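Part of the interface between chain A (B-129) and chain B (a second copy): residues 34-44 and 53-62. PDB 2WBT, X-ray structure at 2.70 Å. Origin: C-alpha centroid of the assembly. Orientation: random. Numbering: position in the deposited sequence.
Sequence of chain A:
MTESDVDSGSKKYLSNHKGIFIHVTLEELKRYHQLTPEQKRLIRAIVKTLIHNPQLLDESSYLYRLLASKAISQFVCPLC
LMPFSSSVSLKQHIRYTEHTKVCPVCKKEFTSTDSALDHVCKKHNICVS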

ATOM      1  N   GLN A  34       4.180   2.623  22.380  1.00 34.19           N
ATOM      2  CA  GLN A  34       3.390   1.497  22.872  1.00 33.91           C
ATOM      3  C   GLN A  34       3.261   0.419  21.790  1.00 33.64           C
ATOM      4  O   GLN A  34       2.725  -0.662  22.044  1.00 33.62           O
ATOM      5  N   LEU A  35       3.748   0.724  20.587  1.00 33.29           N
ATOM      6  CA  LEU A  35       3.757  -0.228  19.482  1.00 33.02           C
ATOM      7  C   LEU A  35       4.851  -1.264  19.710  1.00 32.76           C
ATOM      8  O   LEU A  35       5.861  -0.977  20.356  1.00 32.74           O
ATOM      9  N   THR A  36       4.644  -2.466  19.183  1.00 32.44           N
ATOM     10  CA  THR A  36       5.663  -3.513  19.238  1.00 32.19           C
ATOM     11  C   THR A  36       6.824  -3.142  18.314  1.00 31.95           C
ATOM     12  O   THR A  36       6.635  -2.373  17.368  1.00 31.93           O
ATOM     13  N   PRO A  37       8.032  -3.674  18.585  1.00 31.66           N
ATOM     14  CA  PRO A  37       9.165  -3.467  17.675  1.00 31.46           C
ATOM     15  C   PRO A  37       8.850  -3.814  16.217  1.00 31.24           C
ATOM     16  O   PRO A  37       9.377  -3.179  15.302  1.00 31.23           O
ATOM     17  N   GLU A  38       7.998  -4.818  16.018  1.00 30.98           N
ATOM     18  CA  GLU A  38       7.578  -5.247  14.683  1.00 30.76           C
ATOM     19  C   GLU A  38       6.690  -4.210  13.983  1.00 30.54           C
ATOM     20  O   GLU A  38       6.777  -4.039  12.766  1.00 30.53           O
ATOM     21  N   GLN A  39       5.843  -3.523  14.749  1.00 30.26           N
ATOM     22  CA  GLN A  39       4.973  -2.474  14.201  1.00 30.03           C
ATOM     23  C   GLN A  39       5.775  -1.240  13.795  1.00 29.80           C
ATOM     24  O   GLN A  39       5.553  -0.673  12.725  1.00 29.79           O
ATOM     25  N   LYS A  40       6.700  -0.830  14.659  1.00 29.52           N
ATOM     26  CA  LYS A  40       7.614   0.280  14.367  1.00 29.29           C
ATOM     27  C   LYS A  40       8.448   0.010  13.113  1.00 29.05           C
ATOM     28  O   LYS A  40       8.729   0.929  12.340  1.00 29.04           O
ATOM     29  N   ARG A  41       8.839  -1.249  12.923  1.00 28.76           N
ATOM     30  CA  ARG A  41       9.598  -1.660  11.740  1.00 28.52           C
ATOM     31  C   ARG A  41       8.782  -1.459  10.460  1.00 28.25           C
ATOM     32  O   ARG A  41       9.293  -0.947   9.464  1.00 28.23           O
ATOM     33  N   LEU A  42       7.517  -1.876  10.499  1.00 27.91           N
ATOM     34  CA  LEU A  42       6.596  -1.704   9.369  1.00 27.64           C
ATOM     35  C   LEU A  42       6.369  -0.233   9.017  1.00 27.39           C
ATOM     36  O   LEU A  42       6.295   0.119   7.839  1.00 27.37           O
ATOM     37  N   ILE A  43       6.252   0.616  10.037  1.00 27.09           N
ATOM     38  CA  ILE A  43       6.060   2.055   9.829  1.00 26.86           C
ATOM     39  C   ILE A  43       7.266   2.661   9.113  1.00 26.65           C
ATOM     40  O   ILE A  43       7.115   3.500   8.225  1.00 26.63           O
ATOM     41  N   ARG A  44       8.457   2.222   9.505  1.00 26.40           N
ATOM     42  CA  ARG A  44       9.700   2.649   8.864  1.00 26.21           C
ATOM     43  C   ARG A  44       9.778   2.155   7.420  1.00 26.04           C
ATOM     44  O   ARG A  44      10.149   2.909   6.520  1.00 26.03           O
TER
ATOM     45  N   ASN B  53      -4.316   3.706  13.941  1.00 25.65           N
ATOM     46  CA  ASN B  53      -4.893   2.460  13.446  1.00 25.39           C
ATOM     47  C   ASN B  53      -3.784   1.457  13.109  1.00 25.17           C
ATOM     48  O   ASN B  53      -3.537   1.178  11.937  1.00 25.15           O
ATOM     49  N   PRO B  54      -3.107   0.908  14.139  1.00 24.92           N
ATOM     50  CA  PRO B  54      -1.978  -0.003  13.902  1.00 24.77           C
ATOM     51  C   PRO B  54      -2.379  -1.346  13.297  1.00 24.64           C
ATOM     52  O   PRO B  54      -1.520  -2.077  12.803  1.00 24.63           O
ATOM     53  N   GLN B  55      -3.668  -1.671  13.350  1.00 24.51           N
ATOM     54  CA  GLN B  55      -4.196  -2.839  12.650  1.00 24.41           C
ATOM     55  C   GLN B  55      -4.069  -2.671  11.129  1.00 24.37           C
ATOM     56  O   GLN B  55      -4.050  -3.657  10.391  1.00 24.36           O
ATOM     57  N   LEU B  56      -3.982  -1.420  10.674  1.00 24.34           N
ATOM     58  CA  LEU B  56      -3.800  -1.112   9.252  1.00 24.32           C
ATOM     59  C   LEU B  56      -2.387  -1.401   8.725  1.00 24.34           C
ATOM     60  O   LEU B  56      -2.197  -1.526   7.515  1.00 24.34           O
ATOM     61  N   LEU B  57      -1.408  -1.505   9.624  1.00 24.37           N
ATOM     62  CA  LEU B  57       0.014  -1.591   9.238  1.00 24.40           C
ATOM     63  C   LEU B  57       0.378  -2.767   8.325  1.00 24.43           C
ATOM     64  O   LEU B  57       1.085  -2.582   7.334  1.00 24.43           O
ATOM     65  N   ASP B  58      -0.092  -3.964   8.666  1.00 24.46           N
ATOM     66  CA  ASP B  58       0.228  -5.179   7.896  1.00 24.48           C
ATOM     67  C   ASP B  58      -0.183  -5.092   6.427  1.00 24.48           C
ATOM     68  O   ASP B  58       0.517  -5.599   5.549  1.00 24.48           O
ATOM     69  N   GLU B  59      -1.314  -4.443   6.176  1.00 24.45           N
ATOM     70  CA  GLU B  59      -1.945  -4.448   4.860  1.00 24.42           C
ATOM     71  C   GLU B  59      -1.492  -3.283   3.985  1.00 24.34           C
ATOM     72  O   GLU B  59      -1.314  -3.444   2.777  1.00 24.34           O
ATOM     73  N   SER B  60      -1.330  -2.107   4.587  1.00 24.24           N
ATOM     74  CA  SER B  60      -0.816  -0.942   3.863  1.00 24.15           C
ATOM     75  C   SER B  60       0.655  -1.135   3.491  1.00 24.03           C
ATOM     76  O   SER B  60       1.084  -0.713   2.419  1.00 24.03           O
ATOM     77  N   SER B  61       1.415  -1.783   4.376  1.00 23.89           N
ATOM     78  CA  SER B  61       2.786  -2.203   4.065  1.00 23.77           C
ATOM     79  C   SER B  61       2.805  -3.042   2.788  1.00 23.65           C
ATOM     80  O   SER B  61       3.631  -2.824   1.901  1.00 23.65           O
ATOM     81  N   TYR B  62       1.880  -3.993   2.713  1.00 23.52           N
ATOM     82  CA  TYR B  62       1.734  -4.865   1.548  1.00 23.41           C
ATOM     83  C   TYR B  62       1.421  -4.084   0.272  1.00 23.35           C
ATOM     84  O   TYR B  62       2.123  -4.216  -0.732  1.00 23.34           O
TER

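The contact between these stretches is small and mostly apolar. It buries 346 Å², counting both sides. Helix 37-44 of chain A and helix 57-62 of chain B run in roughly the same direction, with 28° between their N-to-C directions. Their axes come no closer than 9.8 Å, which leaves room for side chains between them. No hydrogen bond crosses from one stretch to the other.

Leu B57 covers the most surface, 94 Å². Its CA-to-CB bond points toward chain A, and the side chain is buried. Chi1 is -89°, in the m well, and chi2 is t. Both methyl groups of Leu B57 lie against the chain A helix, and both reach Ile A43. CD1 of Leu B57 lies 3.7 Å from the backbone O of Gln A39 and 3.8 Å from CB of Gln A39. CD2 of Leu B57 is 3.4 Å from CG1 of Ile A43, a tight apolar contact. The same CD2 is 4.0 Å from CB of Leu A42. Leu B57 therefore packs against three residues within a little more than one helical turn.

Leu A42 is the main counterpart, with 80 Å² covered. Its CA-to-CB bond points toward chain B, and it has chi1 m and chi2 t. Leu A42 packs on Leu B57, and its methyl groups also reach polar neighbours. CD1 of Leu A42 is 3.5 Å from OD1 of Asp B58, and CD2 of Leu A42 is 3.7 Å from OG of Ser B61. These are van der Waals contacts, because a methyl group offers no polar hydrogen. The CA-to-CB bond of Asp B58 points away from chain A, but its carboxylate end comes nearer. Its chi1, -95°, falls between wells. The CA-to-CB bond of Ser B61 points toward chain A, with chi1 t. The backbones are also close here: CA of Leu A42 and CA of Ser B61 are 6.5 Å apart.

Ile A43 is buried, and its CA-to-CB bond points sideways to chain B. Its chi1 is m and its chi2 is t. Its contact here is with Leu B57.

Pro B54 extends the apolar surface beyond Leu B57 and has 43 Å² covered. Its CA-to-CB bond points toward chain A, and the ring has a C-gamma exo pucker. CG of Pro B54 is 3.9 Å from CD2 of Leu A35, a buried leucine with chi1 m and chi2 t. CB of Pro B54 is 3.7 Å from NE2 of Gln A39.

The CA-to-CB bond of Gln A39 points sideways, with chi1 m and chi2 t, and its end comes nearer to chain B. Its polar partner lies in its own chain. The backbone N of Thr A36 donates to OE1 of Gln A39 at 2.7 Å. In return, N of Gln A39 donates to OG1 of Thr A36 at 3.2 Å, capping the helix. These bonds tie Gln A39 to the start of its helix. On the same helix, Arg A41 NH2 forms a salt bridge with Glu A38 OE2 at 3.0 Å, but neither residue touches the chain B stretch.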

ATOM      1  CB  GLN A  34       2.001   1.983  23.295  1.00 33.91           C
ATOM      2  CG  GLN A  34       1.421   1.265  24.502  1.00 33.91           C
ATOM      3  CD  GLN A  34       0.245   2.008  25.106  1.00 33.91           C
ATOM      4  OE1 GLN A  34       0.249   2.339  26.292  1.00 33.91           O
ATOM      5  NE2 GLN A  34      -0.762   2.287  24.287  1.00 33.91           N
ATOM      6  CB  LEU A  35       4.009   0.488  18.150  1.00 33.02           C
ATOM      7  CG  LEU A  35       3.048   1.615  17.760  1.00 33.01           C
ATOM      8  CD1 LEU A  35       3.577   2.375  16.552  1.00 33.00           C
ATOM      9  CD2 LEU A  35       1.657   1.066  17.484  1.00 33.00           C
ATOM     10  CB  THR A  36       5.102  -4.884  18.800  1.00 32.19           C
ATOM     11  OG1 THR A  36       4.626  -4.805  17.450  1.00 32.18           O
ATOM     12  CG2 THR A  36       3.965  -5.321  19.715  1.00 32.18           C
ATOM     13  CB  PRO A  37      10.231  -4.418  18.226  1.00 31.48           C
ATOM     14  CG  PRO A  37       9.911  -4.549  19.662  1.00 31.56           C
ATOM     15  CD  PRO A  37       8.416  -4.477  19.761  1.00 31.65           C
ATOM     16  CB  GLU A  38       6.861  -6.603  14.774  1.00 30.77           C
ATOM     17  CG  GLU A  38       6.383  -7.184  13.446  1.00 30.79           C
ATOM     18  CD  GLU A  38       7.463  -7.210  12.385  1.00 30.81           C
ATOM     19  OE1 GLU A  38       8.495  -7.881  12.599  1.00 30.81           O
ATOM     20  OE2 GLU A  38       7.269  -6.559  11.337  1.00 30.81           O
ATOM     21  CB  GLN A  39       3.895  -2.083  15.215  1.00 30.03           C
ATOM     22  CG  GLN A  39       2.787  -3.118  15.370  1.00 30.03           C
ATOM     23  CD  GLN A  39       1.900  -2.865  16.578  1.00 30.03           C
ATOM     24  OE1 GLN A  39       2.373  -2.455  17.637  1.00 30.03           O
ATOM     25  NE2 GLN A  39       0.606  -3.122  16.424  1.00 30.02           N
ATOM     26  CB  LYS A  40       8.540   0.540  15.558  1.00 29.29           C
ATOM     27  CG  LYS A  40       7.831   1.105  16.780  1.00 29.29           C
ATOM     28  CD  LYS A  40       8.703   1.025  18.023  1.00 29.29           C
ATOM     29  CE  LYS A  40       7.983   1.579  19.242  1.00 29.29           C
ATOM     30  NZ  LYS A  40       8.751   1.353  20.497  1.00 29.28           N
ATOM     31  CB  ARG A  41      10.031  -3.125  11.850  1.00 28.54           C
ATOM     32  CG  ARG A  41      11.099  -3.511  10.832  1.00 28.64           C
ATOM     33  CD  ARG A  41      11.349  -5.015  10.757  1.00 28.77           C
ATOM     34  NE  ARG A  41      10.193  -5.781  10.286  1.00 28.89           N
ATOM     35  CZ  ARG A  41       9.716  -5.771   9.040  1.00 29.01           C
ATOM     36  NH1 ARG A  41      10.267  -5.013   8.096  1.00 29.04           N
ATOM     37  NH2 ARG A  41       8.661  -6.521   8.732  1.00 29.04           N
ATOM     38  CB  LEU A  42       5.245  -2.367   9.664  1.00 27.63           C
ATOM     39  CG  LEU A  42       5.229  -3.897   9.730  1.00 27.62           C
ATOM     40  CD1 LEU A  42       3.930  -4.393  10.350  1.00 27.60           C
ATOM     41  CD2 LEU A  42       5.432  -4.500   8.349  1.00 27.60           C
ATOM     42  CB  ILE A  43       5.816   2.801  11.162  1.00 26.86           C
ATOM     43  CG1 ILE A  43       4.459   2.412  11.750  1.00 26.85           C
ATOM     44  CG2 ILE A  43       5.861   4.311  10.955  1.00 26.86           C
ATOM     45  CD1 ILE A  43       4.214   2.964  13.138  1.00 26.84           C
ATOM     46  CB  ARG A  44      10.893   2.123   9.657  1.00 26.20           C
ATOM     47  CG  ARG A  44      12.225   2.786   9.338  1.00 26.19           C
ATOM     48  CD  ARG A  44      13.407   1.947   9.822  1.00 26.19           C
ATOM     49  NE  ARG A  44      13.139   1.229  11.070  1.00 26.19           N
ATOM     50  CZ  ARG A  44      14.048   0.562  11.777  1.00 26.19           C
ATOM     51  NH1 ARG A  44      15.317   0.509  11.383  1.00 26.19           N
ATOM     52  NH2 ARG A  44      13.681  -0.056  12.894  1.00 26.19           N
TER
ATOM     53  CB  ASN B  53      -5.762   2.745  12.215  1.00 25.38           C
ATOM     54  CG  ASN B  53      -6.817   3.809  12.477  1.00 25.36           C
ATOM     55  OD1 ASN B  53      -7.660   3.661  13.364  1.00 25.35           O
ATOM     56  ND2 ASN B  53      -6.776   4.888  11.701  1.00 25.35           N
ATOM     57  CB  PRO B  54      -1.380  -0.217  15.301  1.00 24.77           C
ATOM     58  CG  PRO B  54      -2.059   0.745  16.200  1.00 24.82           C
ATOM     59  CD  PRO B  54      -3.361   1.090  15.577  1.00 24.90           C
ATOM     60  CB  GLN B  55      -5.654  -3.115  13.050  1.00 24.39           C
ATOM     61  CG  GLN B  55      -6.709  -2.173  12.445  1.00 24.34           C
ATOM     62  CD  GLN B  55      -6.958  -0.923  13.271  1.00 24.30           C
ATOM     63  OE1 GLN B  55      -6.168  -0.567  14.148  1.00 24.29           O
ATOM     64  NE2 GLN B  55      -8.065  -0.244  12.990  1.00 24.29           N
ATOM     65  CB  LEU B  56      -4.149   0.357   8.973  1.00 24.32           C
ATOM     66  CG  LEU B  56      -5.631   0.737   9.038  1.00 24.30           C
ATOM     67  CD1 LEU B  56      -5.813   2.228   8.803  1.00 24.28           C
ATOM     68  CD2 LEU B  56      -6.453  -0.066   8.036  1.00 24.29           C
ATOM     69  CB  LEU B  57       0.914  -1.618  10.482  1.00 24.40           C
ATOM     70  CG  LEU B  57       1.361  -0.249  11.001  1.00 24.40           C
ATOM     71  CD1 LEU B  57       1.928  -0.363  12.408  1.00 24.40           C
ATOM     72  CD2 LEU B  57       2.380   0.377  10.057  1.00 24.40           C
ATOM     73  CB  ASP B  58      -0.442  -6.415   8.522  1.00 24.49           C
ATOM     74  CG  ASP B  58       0.478  -7.176   9.470  1.00 24.50           C
ATOM     75  OD1 ASP B  58       1.704  -6.928   9.472  1.00 24.51           O
ATOM     76  OD2 ASP B  58      -0.033  -8.039  10.213  1.00 24.52           O
ATOM     77  CB  GLU B  59      -3.461  -4.411   5.030  1.00 24.43           C
ATOM     78  CG  GLU B  59      -4.234  -4.751   3.770  1.00 24.47           C
ATOM     79  CD  GLU B  59      -5.734  -4.799   3.998  1.00 24.50           C
ATOM     80  OE1 GLU B  59      -6.200  -4.362   5.073  1.00 24.52           O
ATOM     81  OE2 GLU B  59      -6.455  -5.267   3.092  1.00 24.52           O
ATOM     82  CB  SER B  60      -1.018   0.348   4.666  1.00 24.15           C
ATOM     83  OG  SER B  60      -0.717   0.159   6.039  1.00 24.16           O
ATOM     84  CB  SER B  61       3.379  -3.012   5.223  1.00 23.77           C
ATOM     85  OG  SER B  61       4.612  -3.615   4.859  1.00 23.77           O
ATOM     86  CB  TYR B  62       0.628  -5.893   1.795  1.00 23.39           C
ATOM     87  CG  TYR B  62       0.390  -6.810   0.622  1.00 23.32           C
ATOM     88  CD1 TYR B  62      -0.619  -6.546  -0.298  1.00 23.26           C
ATOM     89  CD2 TYR B  62       1.184  -7.933   0.423  1.00 23.26           C
ATOM     90  CE1 TYR B  62      -0.837  -7.380  -1.379  1.00 23.23           C
ATOM     91  CE2 TYR B  62       0.976  -8.772  -0.660  1.00 23.23           C
ATOM     92  CZ  TYR B  62      -0.038  -8.492  -1.557  1.00 23.22           C
ATOM     93  OH  TYR B  62      -0.256  -9.319  -2.634  1.00 23.20           O
TER